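Local coordinates for outer membrane protein Omp121 (PDB 5FQ8), which probably imports nutrients, as a TonB-dependent receptor forming a plugged beta-barrel in the outer membrane of Bacteroides thetaiotaomicron, at residues B[658-666]-B[702-712]. Sequence-based numbering, arbitrary orientation.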
loop_
_atom_site.group_PDB
_atom_site.type_symbol
_atom_site.label_atom_id
_atom_site.label_comp_id
_atom_site.label_asym_id
_atom_site.label_seq_id
_atom_site.Cartn_x
_atom_site.Cartn_y
_atom_site.Cartn_z
ATOM N N LYS B 658 -49.830 -12.769 43.846
ATOM C CA LYS B 658 -50.116 -12.571 42.420
ATOM C C LYS B 658 -49.025 -11.743 41.741
ATOM O O LYS B 658 -49.282 -10.696 41.145
ATOM C CB LYS B 658 -51.489 -11.923 42.206
ATOM C CG LYS B 658 -52.647 -12.687 42.797
ATOM C CD LYS B 658 -53.108 -13.828 41.924
ATOM C CE LYS B 658 -54.154 -14.686 42.654
ATOM N NZ LYS B 658 -55.318 -13.911 43.176
ATOM N N ASN B 659 -47.789 -12.231 41.856
ATOM C CA ASN B 659 -46.612 -11.643 41.227
ATOM C C ASN B 659 -46.277 -10.255 41.747
ATOM O O ASN B 659 -45.516 -9.531 41.108
ATOM C CB ASN B 659 -46.760 -11.592 39.707
ATOM C CG ASN B 659 -46.160 -12.783 39.040
ATOM O OD1 ASN B 659 -44.954 -12.822 38.785
ATOM N ND2 ASN B 659 -46.989 -13.773 38.747
ATOM N N ARG B 660 -46.818 -9.856 42.890
ATOM C CA ARG B 660 -46.453 -8.560 43.441
ATOM C C ARG B 660 -45.199 -8.628 44.284
ATOM O O ARG B 660 -44.795 -7.608 44.840
ATOM C CB ARG B 660 -47.611 -7.981 44.258
ATOM C CG ARG B 660 -48.803 -7.607 43.412
ATOM C CD ARG B 660 -49.803 -6.837 44.191
ATOM N NE ARG B 660 -49.292 -5.548 44.620
ATOM C CZ ARG B 660 -49.898 -4.785 45.517
ATOM N NH1 ARG B 660 -51.030 -5.197 46.073
ATOM N NH2 ARG B 660 -49.380 -3.620 45.859
ATOM N N LEU B 661 -44.575 -9.798 44.365
ATOM C CA LEU B 661 -43.272 -9.983 44.987
ATOM C C LEU B 661 -42.645 -11.197 44.324
ATOM O O LEU B 661 -43.319 -12.215 44.145
ATOM C CB LEU B 661 -43.388 -10.180 46.497
ATOM C CG LEU B 661 -42.079 -10.422 47.239
ATOM C CD1 LEU B 661 -41.210 -9.204 47.110
ATOM C CD2 LEU B 661 -42.323 -10.746 48.687
ATOM N N SER B 662 -41.376 -11.082 43.940
ATOM C CA SER B 662 -40.732 -12.093 43.111
ATOM C C SER B 662 -39.228 -11.990 43.283
ATOM O O SER B 662 -38.682 -10.884 43.283
ATOM C CB SER B 662 -41.121 -11.910 41.640
ATOM O OG SER B 662 -40.234 -12.593 40.783
ATOM N N PHE B 663 -38.566 -13.136 43.447
ATOM C CA PHE B 663 -37.117 -13.172 43.588
ATOM C C PHE B 663 -36.549 -14.387 42.870
ATOM O O PHE B 663 -37.199 -15.426 42.760
ATOM C CB PHE B 663 -36.664 -13.203 45.054
ATOM C CG PHE B 663 -36.684 -14.574 45.665
ATOM C CD1 PHE B 663 -35.574 -15.397 45.603
ATOM C CD2 PHE B 663 -37.814 -15.038 46.305
ATOM C CE1 PHE B 663 -35.599 -16.655 46.146
ATOM C CE2 PHE B 663 -37.841 -16.289 46.861
ATOM C CZ PHE B 663 -36.737 -17.103 46.780
ATOM N N ASP B 664 -35.312 -14.249 42.405
ATOM C CA ASP B 664 -34.593 -15.307 41.708
ATOM C C ASP B 664 -33.166 -15.300 42.220
ATOM O O ASP B 664 -32.551 -14.236 42.298
ATOM C CB ASP B 664 -34.634 -15.100 40.186
ATOM C CG ASP B 664 -34.067 -16.266 39.420
ATOM O OD1 ASP B 664 -34.792 -17.238 39.166
ATOM O OD2 ASP B 664 -32.888 -16.210 39.057
ATOM N N VAL B 665 -32.661 -16.471 42.610
ATOM C CA VAL B 665 -31.306 -16.620 43.132
ATOM C C VAL B 665 -30.634 -17.791 42.442
ATOM O O VAL B 665 -31.196 -18.885 42.384
ATOM C CB VAL B 665 -31.285 -16.847 44.653
ATOM C CG1 VAL B 665 -29.850 -16.856 45.157
ATOM C CG2 VAL B 665 -32.067 -15.788 45.341
ATOM N N SER B 666 -29.424 -17.571 41.955
ATOM C CA SER B 666 -28.633 -18.621 41.337
ATOM C C SER B 666 -27.254 -18.681 41.974
ATOM O O SER B 666 -26.685 -17.652 42.340
ATOM C CB SER B 666 -28.517 -18.392 39.846
ATOM O OG SER B 666 -29.804 -18.349 39.273
ATOM N N ILE B 702 -22.814 -15.531 42.774
ATOM C CA ILE B 702 -24.219 -15.468 43.151
ATOM C C ILE B 702 -24.914 -14.495 42.217
ATOM O O ILE B 702 -24.418 -13.389 41.992
ATOM C CB ILE B 702 -24.403 -15.005 44.609
ATOM C CG1 ILE B 702 -23.510 -15.784 45.554
ATOM C CG2 ILE B 702 -25.821 -15.192 45.041
ATOM C CD1 ILE B 702 -23.544 -15.243 46.956
ATOM N N GLU B 703 -26.067 -14.898 41.696
ATOM C CA GLU B 703 -26.920 -14.037 40.890
ATOM C C GLU B 703 -28.264 -13.949 41.583
ATOM O O GLU B 703 -28.962 -14.957 41.718
ATOM C CB GLU B 703 -27.087 -14.574 39.461
ATOM C CG GLU B 703 -25.844 -14.506 38.598
ATOM C CD GLU B 703 -25.890 -15.438 37.410
ATOM O OE1 GLU B 703 -26.939 -16.071 37.190
ATOM O OE2 GLU B 703 -24.872 -15.543 36.699
ATOM N N LEU B 704 -28.629 -12.750 42.000
ATOM C CA LEU B 704 -29.807 -12.535 42.820
ATOM C C LEU B 704 -30.647 -11.422 42.218
ATOM O O LEU B 704 -30.125 -10.355 41.893
ATOM C CB LEU B 704 -29.383 -12.202 44.246
ATOM C CG LEU B 704 -30.318 -11.483 45.194
ATOM C CD1 LEU B 704 -31.553 -12.309 45.392
ATOM C CD2 LEU B 704 -29.580 -11.299 46.488
ATOM N N LEU B 705 -31.938 -11.678 42.070
ATOM C CA LEU B 705 -32.892 -10.700 41.568
ATOM C C LEU B 705 -34.087 -10.624 42.513
ATOM O O LEU B 705 -34.584 -11.651 42.974
ATOM C CB LEU B 705 -33.335 -11.072 40.153
ATOM C CG LEU B 705 -34.496 -10.374 39.456
ATOM C CD1 LEU B 705 -34.174 -8.932 39.245
ATOM C CD2 LEU B 705 -34.768 -11.043 38.145
ATOM N N ILE B 706 -34.530 -9.408 42.826
ATOM C CA ILE B 706 -35.697 -9.198 43.684
ATOM C C ILE B 706 -36.545 -8.082 43.102
ATOM O O ILE B 706 -36.039 -6.988 42.840
ATOM C CB ILE B 706 -35.308 -8.840 45.128
ATOM C CG1 ILE B 706 -34.642 -10.017 45.805
ATOM C CG2 ILE B 706 -36.523 -8.457 45.910
ATOM C CD1 ILE B 706 -33.918 -9.618 47.024
ATOM N N SER B 707 -37.834 -8.344 42.915
ATOM C CA SER B 707 -38.744 -7.330 42.412
ATOM C C SER B 707 -40.086 -7.479 43.099
ATOM O O SER B 707 -40.446 -8.555 43.579
ATOM C CB SER B 707 -38.925 -7.425 40.899
ATOM O OG SER B 707 -39.330 -8.729 40.536
ATOM N N GLY B 708 -40.821 -6.377 43.137
ATOM C CA GLY B 708 -42.153 -6.364 43.712
ATOM C C GLY B 708 -42.879 -5.109 43.296
ATOM O O GLY B 708 -42.297 -4.190 42.716
ATOM N N THR B 709 -44.171 -5.082 43.596
ATOM C CA THR B 709 -45.034 -3.957 43.251
ATOM C C THR B 709 -45.714 -3.493 44.527
ATOM O O THR B 709 -46.854 -3.870 44.803
ATOM C CB THR B 709 -46.049 -4.344 42.176
ATOM O OG1 THR B 709 -45.386 -5.067 41.134
ATOM C CG2 THR B 709 -46.646 -3.110 41.580
ATOM N N PRO B 710 -45.038 -2.669 45.327
ATOM C CA PRO B 710 -45.596 -2.287 46.629
ATOM C C PRO B 710 -46.920 -1.545 46.563
ATOM O O PRO B 710 -47.686 -1.582 47.533
ATOM C CB PRO B 710 -44.492 -1.403 47.219
ATOM C CG PRO B 710 -43.699 -0.947 46.062
ATOM C CD PRO B 710 -43.689 -2.123 45.148
ATOM N N ILE B 711 -47.225 -0.862 45.469
ATOM C CA ILE B 711 -48.492 -0.161 45.334
ATOM C C ILE B 711 -49.076 -0.490 43.978
ATOM O O ILE B 711 -48.359 -0.512 42.976
ATOM C CB ILE B 711 -48.335 1.360 45.509
ATOM C CG1 ILE B 711 -47.763 1.694 46.877
ATOM C CG2 ILE B 711 -49.666 2.035 45.389
ATOM C CD1 ILE B 711 -47.753 3.161 47.139
ATOM N N ARG B 712 -50.379 -0.742 43.945
ATOM C CA ARG B 712 -51.057 -1.084 42.700
ATOM C C ARG B 712 -52.514 -0.700 42.860
ATOM O O ARG B 712 -53.232 -1.340 43.628
ATOM C CB ARG B 712 -50.911 -2.567 42.417
ATOM C CG ARG B 712 -51.106 -3.014 40.980
ATOM C CD ARG B 712 -50.025 -4.048 40.648
ATOM N NE ARG B 712 -50.396 -5.089 39.690
ATOM C CZ ARG B 712 -51.313 -6.023 39.903
ATOM N NH1 ARG B 712 -51.978 -6.043 41.046
ATOM N NH2 ARG B 712 -51.567 -6.922 38.962
HETATM O O HOH W 1 -30.593 -15.321 39.489
#
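The guanidinium of R660 carries CB of R712 over one face, near its rim, while T709 O and I711 N lie at its edge, in plane. The R712 guanidinium, turned 24° from it, has CG of R660 over one face; R660 NE and R712 NH1 are 4.5 Å apart, like charges that probably cost some repulsion. NE and NH2 of R660 both donate to T709 O, at 3.0 and 2.7 Å, neither bond straight (136° and 144°); a bend at chi3 turns the N-H edge toward that carbonyl, and T709 N returns a bond to R660 O. With only a methyl group here, as in alanine, T709 O would probably lose both side-chain donors and R712 the flat surface it lies across. R660 and L661 form a classic beta bulge facing F656; beyond it 661-666 and 702-709 run antiparallel in the barrel wall, between 643-656 and 716-731. The hydrogen-bonded pairs S662-S707, D664-L705 and S666-E703 share one, mostly polar face. F663, V665, L704 and I706 lie on the other: V665 CG2 is 3.5 Å from L704 CD1, side by side, and F663 CB meets I706 CG1 at 3.8 Å. A water donates to D664 OD2 and E703 O (2.8 Å) and bonds S666 OG. D664 is salt-bridged to R588, and E703 to R89 of the plug domain. Such two-sided chemistry is consistent with a wall between lipid and plug-filled interior.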